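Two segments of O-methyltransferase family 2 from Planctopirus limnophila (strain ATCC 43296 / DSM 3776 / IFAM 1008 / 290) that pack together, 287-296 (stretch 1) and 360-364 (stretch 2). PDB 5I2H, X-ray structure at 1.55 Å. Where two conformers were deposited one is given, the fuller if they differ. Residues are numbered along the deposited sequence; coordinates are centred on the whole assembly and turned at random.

Stretch 1 287-296: ATSGLPEGGR
Stretch 2 360-364: LSEKV

The side chain of Lys-363, the penultimate residue, reaches across to the end of a helix and ties up backbone carbonyls there: NZ donates hydrogen bonds to Thr-288 O (2.8 Å) and Leu-291 O (2.9 Å). The ammonium group is held by carbonyl oxygens at the turn out of the helix, one of which, Thr-288 O, also accepts from Leu-291 N (3.0 Å). To get there the lysine takes chi1 t, chi2 p (83°), chi3 t and chi4 at -93°. Its aliphatic part packs on the way: Lys-363 CB lies 3.9 Å from Leu-291 CB (leucine rotamer m, t), and Lys-363 CD lies 3.7 Å from Thr-288 CG2 (chi1 m).

From Leu-291 the chain runs extended into a type II beta turn, Pro-292 to Gly-295, closed by Gly-295 N to Pro-292 O (2.7 Å). Glu-293 has phi/psi -60/133 and Gly-294 84/-5; at the latter angles a CB would jam against the preceding carbonyl, so glycine fits. At Gly-295 (-62/159) a CB would clash with Pro-292 O.

The turn delivers the backbone antiparallel to stretch 2. Lys-363 is bonded through both its backbone polar groups: its N donates to Gly-295 O (2.8 Å, 174°), and its O accepts from Gly-294 N (3.2 Å, 169°). Next along, one residue forward in stretch 1 and one back in stretch 2, Arg-296 (-124/142) and Glu-362 (-128/137) form a non-hydrogen-bonded bridge pair, CA to CA 4.5 Å, with both side chains on the same sheet face. Each CA of the pair also makes a CA-H...O contact, Glu-362 CA to Gly-295 O (3.4 Å) and Arg-296 CA to Ser-361 O (3.2 Å).

Arg-296 (m, t, m, chi4 -179°) brings NH1 to 4.0 Å from Leu-360 CD2; its guanidinium nitrogens are hydrogen-bonded elsewhere in the structure. Altogether the contact buries 471 Å², counting both sides.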

# COMPACT_ATOMS: atom_id res chain seq x y z
N ALA A 287 -31.89 2.44 17.86
CA ALA A 287 -31.60 3.86 18.10
C ALA A 287 -32.79 4.74 17.72
O ALA A 287 -33.17 5.64 18.47
CB ALA A 287 -30.35 4.28 17.33
N THR A 288 -33.39 4.49 16.55
CA THR A 288 -34.51 5.30 16.07
C THR A 288 -35.72 5.19 16.99
O THR A 288 -36.45 6.18 17.19
CB THR A 288 -34.92 4.84 14.67
OG1 THR A 288 -33.85 5.05 13.77
CG2 THR A 288 -36.14 5.65 14.15
N SER A 289 -35.91 4.02 17.61
CA SER A 289 -37.16 3.75 18.32
C SER A 289 -37.38 4.73 19.47
O SER A 289 -38.53 5.08 19.78
CB SER A 289 -37.16 2.30 18.83
OG SER A 289 -36.22 2.14 19.88
N GLY A 290 -36.32 5.22 20.09
CA GLY A 290 -36.46 6.11 21.21
C GLY A 290 -36.36 7.59 20.90
O GLY A 290 -36.48 8.40 21.82
N LEU A 291 -36.11 7.96 19.64
CA LEU A 291 -35.97 9.38 19.32
C LEU A 291 -37.30 10.10 19.45
O LEU A 291 -38.35 9.58 19.06
CB LEU A 291 -35.45 9.54 17.90
CG LEU A 291 -33.97 9.22 17.69
CD1 LEU A 291 -33.65 9.30 16.19
CD2 LEU A 291 -33.13 10.21 18.54
N PRO A 292 -37.30 11.33 19.97
CA PRO A 292 -38.49 12.17 19.89
C PRO A 292 -38.68 12.67 18.47
O PRO A 292 -37.78 12.63 17.65
CB PRO A 292 -38.16 13.32 20.83
CG PRO A 292 -36.68 13.50 20.63
CD PRO A 292 -36.13 12.08 20.49
N GLU A 293 -39.88 13.16 18.17
CA GLU A 293 -40.08 13.76 16.85
C GLU A 293 -39.10 14.92 16.70
O GLU A 293 -38.90 15.71 17.62
CB GLU A 293 -41.52 14.22 16.68
CG GLU A 293 -41.96 14.40 15.23
CD GLU A 293 -43.30 15.15 15.14
OE1 GLU A 293 -43.30 16.38 15.36
OE2 GLU A 293 -44.34 14.50 14.89
N GLY A 294 -38.41 14.97 15.56
CA GLY A 294 -37.36 15.95 15.37
C GLY A 294 -36.02 15.53 15.93
O GLY A 294 -35.02 16.25 15.74
N GLY A 295 -35.96 14.39 16.62
CA GLY A 295 -34.68 13.80 16.93
C GLY A 295 -33.92 13.43 15.66
O GLY A 295 -34.49 13.28 14.58
N ARG A 296 -32.61 13.30 15.79
CA ARG A 296 -31.75 12.95 14.66
C ARG A 296 -30.94 11.70 14.93
O ARG A 296 -30.44 11.51 16.04
CB ARG A 296 -30.80 14.10 14.30
CG ARG A 296 -31.61 15.37 13.94
CD ARG A 296 -30.68 16.54 13.59
NE ARG A 296 -29.82 16.95 14.71
CZ ARG A 296 -28.95 17.96 14.64
NH1 ARG A 296 -28.83 18.63 13.51
NH2 ARG A 296 -28.21 18.28 15.70
N LEU A 360 -27.01 12.61 8.00
CA LEU A 360 -28.02 13.15 8.90
C LEU A 360 -29.40 12.66 8.49
O LEU A 360 -29.75 12.73 7.30
CB LEU A 360 -28.00 14.68 8.88
CG LEU A 360 -26.85 15.36 9.56
CD1 LEU A 360 -26.06 16.08 8.52
CD2 LEU A 360 -27.43 16.34 10.56
N SER A 361 -30.16 12.14 9.46
CA SER A 361 -31.54 11.72 9.26
C SER A 361 -32.38 12.18 10.44
O SER A 361 -31.86 12.42 11.54
CB SER A 361 -31.65 10.21 9.08
OG SER A 361 -30.78 9.75 8.06
N GLU A 362 -33.69 12.29 10.22
CA GLU A 362 -34.58 12.92 11.18
C GLU A 362 -35.76 12.01 11.50
O GLU A 362 -36.34 11.39 10.60
CB GLU A 362 -35.09 14.28 10.65
CG GLU A 362 -35.84 15.09 11.68
CD GLU A 362 -36.25 16.48 11.18
OE1 GLU A 362 -35.42 17.18 10.57
OE2 GLU A 362 -37.41 16.86 11.41
N LYS A 363 -36.10 11.92 12.78
CA LYS A 363 -37.23 11.11 13.21
C LYS A 363 -38.51 11.80 12.79
O LYS A 363 -38.71 12.99 13.07
CB LYS A 363 -37.23 10.93 14.73
CG LYS A 363 -38.43 10.14 15.27
CD LYS A 363 -38.15 8.64 15.15
CE LYS A 363 -39.23 7.80 15.76
NZ LYS A 363 -38.96 7.43 17.17
N VAL A 364 -39.40 11.06 12.13
CA VAL A 364 -40.66 11.64 11.71
C VAL A 364 -41.80 10.93 12.39
O VAL A 364 -42.95 11.38 12.27
CB VAL A 364 -40.82 11.60 10.19
CG1 VAL A 364 -39.84 12.56 9.53
CG2 VAL A 364 -40.63 10.19 9.69
OXT VAL A 364 -41.59 9.92 13.07